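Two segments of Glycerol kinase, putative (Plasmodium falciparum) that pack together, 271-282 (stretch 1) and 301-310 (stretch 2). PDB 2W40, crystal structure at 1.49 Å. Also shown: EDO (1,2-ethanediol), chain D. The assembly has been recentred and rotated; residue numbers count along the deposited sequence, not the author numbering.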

# COMPACT_ATOMS: atom_id res chain seq x y z
N GLY C 271 19.94 -1.68 3.19
CA GLY C 271 19.89 -0.42 2.42
C GLY C 271 20.72 -0.54 1.15
O GLY C 271 21.30 -1.58 0.89
N VAL C 272 20.87 0.55 0.42
CA VAL C 272 21.71 0.61 -0.73
C VAL C 272 22.70 1.74 -0.44
O VAL C 272 22.32 2.84 -0.04
CB VAL C 272 20.90 0.86 -2.00
CG1 VAL C 272 21.83 1.21 -3.21
CG2 VAL C 272 20.04 -0.44 -2.21
N PHE C 273 23.99 1.50 -0.68
CA PHE C 273 25.05 2.47 -0.36
C PHE C 273 26.06 2.58 -1.51
O PHE C 273 26.74 1.63 -1.82
CB PHE C 273 25.75 2.09 0.93
CG PHE C 273 24.76 1.93 2.07
CD1 PHE C 273 24.36 3.04 2.81
CD2 PHE C 273 24.14 0.75 2.33
CE1 PHE C 273 23.38 2.93 3.77
CE2 PHE C 273 23.24 0.67 3.37
CZ PHE C 273 22.85 1.79 4.01
N LEU C 274 26.15 3.78 -2.09
CA LEU C 274 27.10 4.07 -3.17
C LEU C 274 28.22 4.87 -2.54
O LEU C 274 27.97 5.94 -1.96
CB LEU C 274 26.41 4.84 -4.28
CG LEU C 274 27.21 4.91 -5.63
CD1 LEU C 274 26.30 5.24 -6.78
CD2 LEU C 274 28.22 5.98 -5.46
N LEU C 275 29.47 4.39 -2.70
CA LEU C 275 30.62 5.16 -2.32
C LEU C 275 31.54 5.37 -3.50
O LEU C 275 31.82 4.42 -4.28
CB LEU C 275 31.41 4.52 -1.19
CG LEU C 275 30.74 4.63 0.22
CD1 LEU C 275 29.66 3.56 0.44
CD2 LEU C 275 31.81 4.54 1.34
N ILE C 276 32.04 6.59 -3.60
CA ILE C 276 33.11 6.88 -4.58
C ILE C 276 34.37 7.28 -3.86
O ILE C 276 34.33 8.15 -3.00
CB ILE C 276 32.66 7.98 -5.61
CG1 ILE C 276 33.74 8.14 -6.72
CG2 ILE C 276 32.23 9.31 -4.94
CD1 ILE C 276 33.24 8.84 -8.05
N ASN C 277 35.52 6.72 -4.27
CA ASN C 277 36.79 7.05 -3.71
C ASN C 277 37.28 8.40 -4.23
O ASN C 277 37.35 8.62 -5.41
CB ASN C 277 37.74 5.89 -4.03
CG ASN C 277 39.11 5.94 -3.34
OD1 ASN C 277 39.73 6.98 -3.24
ND2 ASN C 277 39.62 4.74 -3.01
N THR C 278 37.56 9.33 -3.32
CA THR C 278 37.99 10.69 -3.68
C THR C 278 39.50 10.84 -3.42
O THR C 278 40.03 11.96 -3.41
CB THR C 278 37.15 11.80 -2.96
OG1 THR C 278 37.41 11.72 -1.56
CG2 THR C 278 35.62 11.74 -3.23
N GLY C 279 40.19 9.71 -3.27
CA GLY C 279 41.64 9.74 -2.99
C GLY C 279 41.94 10.40 -1.65
O GLY C 279 41.14 10.32 -0.71
N GLU C 280 43.06 11.10 -1.55
CA GLU C 280 43.43 11.78 -0.27
C GLU C 280 42.67 13.11 0.00
O GLU C 280 42.82 13.70 1.09
CB GLU C 280 44.95 12.01 -0.25
CG GLU C 280 45.73 10.69 -0.08
CD GLU C 280 47.27 10.90 -0.12
OE1 GLU C 280 47.74 12.06 -0.40
OE2 GLU C 280 47.95 9.88 0.14
N LYS C 281 41.88 13.58 -0.99
CA LYS C 281 41.19 14.87 -0.95
C LYS C 281 39.85 14.65 -0.27
O LYS C 281 39.10 13.73 -0.62
CB LYS C 281 40.94 15.38 -2.38
CG LYS C 281 40.17 16.76 -2.46
CD LYS C 281 39.92 17.28 -3.92
CE LYS C 281 38.91 18.46 -3.93
NZ LYS C 281 38.26 18.78 -2.51
N VAL C 282 39.57 15.52 0.68
CA VAL C 282 38.26 15.61 1.31
C VAL C 282 37.39 16.44 0.38
O VAL C 282 37.68 17.64 0.09
CB VAL C 282 38.37 16.31 2.63
CG1 VAL C 282 36.98 16.52 3.31
CG2 VAL C 282 39.38 15.55 3.53
N ASP C 301 49.50 6.09 7.44
CA ASP C 301 48.92 6.35 6.10
C ASP C 301 48.08 7.59 6.19
O ASP C 301 47.38 7.83 7.20
CB ASP C 301 48.04 5.18 5.59
CG ASP C 301 48.78 3.89 5.38
OD1 ASP C 301 50.04 3.91 5.28
OD2 ASP C 301 48.14 2.81 5.33
N LYS C 302 48.11 8.42 5.15
CA LYS C 302 47.03 9.34 4.94
C LYS C 302 45.74 8.56 4.55
O LYS C 302 45.76 7.64 3.73
CB LYS C 302 47.36 10.39 3.86
CG LYS C 302 48.61 11.22 4.13
CD LYS C 302 48.72 12.33 3.11
CE LYS C 302 49.94 13.23 3.35
NZ LYS C 302 49.92 14.39 2.32
N PRO C 303 44.59 8.94 5.12
CA PRO C 303 43.38 8.24 4.75
C PRO C 303 42.94 8.49 3.34
O PRO C 303 43.21 9.57 2.78
CB PRO C 303 42.35 8.81 5.73
CG PRO C 303 42.85 10.08 6.15
CD PRO C 303 44.32 10.02 6.08
N LYS C 304 42.22 7.54 2.75
CA LYS C 304 41.49 7.78 1.51
C LYS C 304 40.05 8.09 1.95
O LYS C 304 39.52 7.46 2.86
CB LYS C 304 41.51 6.58 0.59
CG LYS C 304 42.95 6.16 0.12
CD LYS C 304 43.76 7.25 -0.57
CE LYS C 304 45.19 6.79 -1.01
NZ LYS C 304 45.16 6.25 -2.38
N TYR C 305 39.53 9.12 1.33
CA TYR C 305 38.19 9.63 1.56
C TYR C 305 37.21 9.14 0.51
O TYR C 305 37.57 8.63 -0.51
CB TYR C 305 38.23 11.16 1.64
CG TYR C 305 38.86 11.63 2.87
CD1 TYR C 305 38.08 11.79 4.03
CD2 TYR C 305 40.22 11.96 2.94
CE1 TYR C 305 38.66 12.27 5.20
CE2 TYR C 305 40.83 12.49 4.09
CZ TYR C 305 40.06 12.65 5.24
OH TYR C 305 40.58 13.05 6.44
N ALA C 306 35.94 9.40 0.77
CA ALA C 306 34.85 8.97 -0.10
C ALA C 306 33.70 9.97 0.01
O ALA C 306 33.59 10.75 0.99
CB ALA C 306 34.37 7.59 0.16
N LEU C 307 32.86 9.95 -0.99
CA LEU C 307 31.50 10.58 -1.02
C LEU C 307 30.55 9.43 -1.01
O LEU C 307 30.78 8.43 -1.67
CB LEU C 307 31.29 11.50 -2.21
CG LEU C 307 31.77 12.88 -2.07
CD1 LEU C 307 31.56 13.71 -3.42
CD2 LEU C 307 31.15 13.69 -0.92
N GLU C 308 29.51 9.53 -0.22
CA GLU C 308 28.57 8.42 -0.07
C GLU C 308 27.12 8.90 -0.20
O GLU C 308 26.70 9.92 0.38
CB GLU C 308 28.66 7.75 1.32
CG GLU C 308 27.55 6.68 1.60
CD GLU C 308 27.70 5.88 2.90
OE1 GLU C 308 28.86 5.67 3.35
OE2 GLU C 308 26.65 5.47 3.42
N GLY C 309 26.37 8.09 -0.93
CA GLY C 309 24.93 8.18 -1.09
C GLY C 309 24.29 7.00 -0.45
O GLY C 309 24.56 5.87 -0.80
N SER C 310 23.46 7.29 0.56
CA SER C 310 22.82 6.26 1.40
C SER C 310 21.32 6.21 1.16
O SER C 310 20.69 7.22 1.10
CB SER C 310 23.08 6.58 2.89
OG SER C 310 24.42 7.02 3.20
C1 EDO D . 48.77 -0.60 2.32
O1 EDO D . 49.04 -1.23 3.61
C2 EDO D . 48.46 0.87 2.58
O2 EDO D . 49.18 1.24 3.75
O HOH W 1 42.53 6.42 -3.67
O HOH W 2 35.58 12.97 0.12
O HOH W 3 44.16 12.15 3.16
O HOH W 4 47.06 7.85 1.25
O HOH W 5 50.15 12.69 -0.32

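A strand starting at Val272 and a strand of residues 304-310 of this putative glycerol kinase run side by side, antiparallel, their axes 4.5 Å apart at closest approach and their N-to-C directions 146° apart. Together the two stretches bury 867 Å². Backbone hydrogen bonds set the register. Leu274 and Gly309 exchange two, N to O, each 2.9 Å; Ile276 N to Leu307 O is 2.9 Å and the return bond, Leu307 N to Ile276 O, is 3.1 Å. At the alternating non-hydrogen-bonded pairs the chains draw in: the CA atoms of Leu275 and Glu308, between these two pairs, are 4.5 Å apart, and so are those of Asn277 and Ala306, just beyond the second. Here CA-H groups lean on carbonyls: Ala306 CA lies 3.1 Å from Ile276 O and Glu308 CA 3.2 Å from Leu274 O.

One face of the sheet carries Phe273, Leu275 and Asn277 alongside Ser310, Glu308 and Ala306. The small side chains of Ser310 and Ala306 leave room for larger neighbours: Phe273 CE1 rests 3.8 Å from Ser310 CB, and Leu275 CD2 lies 4.2 Å from Ala306 CB. Glu308 extends between the two hydrophobic residues, its OE2 3.4 Å from Phe273 CD1 and its OE1 3.7 Å from Leu275 CD1. Ser310 OG donates to Glu308 OE2 at 2.7 Å, and both carboxylate oxygens are also satisfied elsewhere in the structure.

On the other face, Ile276 CG2 packs against Leu307 CB at 3.6 Å, although the end of the isoleucine leads away. Gly309 presents no side chain beside Leu274.

Past Asn277 the pairing shifts. Thr278 N donates to Tyr305 O and Tyr305 N to Gly279 O, both at 2.9 Å, so Tyr305 is gripped by two successive residues. A type II' turn from Thr278 to Lys281 follows, with Gly279 at positive phi, a conformation that favours glycine. Its backbone closure, Lys281 N to Thr278 O, is weak at 3.5 Å, but Thr278 OG1 donates to Lys281 O at 2.8 Å and Gly279 N to Asn277 OD1 at 2.8 Å.

The turn and the residue after it make a hollow for Tyr305, which has 102 Å² covered by the opposing stretch. Val282 CG2 sits over one face of the ring, 3.5 Å from its centroid and only 15° off the normal, a close CH-pi contact. Gly279 O lies at the ring edge, while Glu280 O approaches obliquely, 3.6 Å from Tyr305 CD2.

Toward the exposed end the fit loosens and water fills the gaps. Glu280 CG lies 4.0 Å from Lys304 CD, and Glu280 OE1 is 4.2 Å from Lys302 NZ, beyond a salt bridge; a water joins these two charged atoms, at 2.5 Å from Glu280 OE1 and 3.1 Å from Lys302 NZ. Another donates to Glu280 O at 2.9 Å and Pro303 O at 2.8 Å, and a third links Asn277 OD1 with Lys304 NZ, 2.9 Å from each.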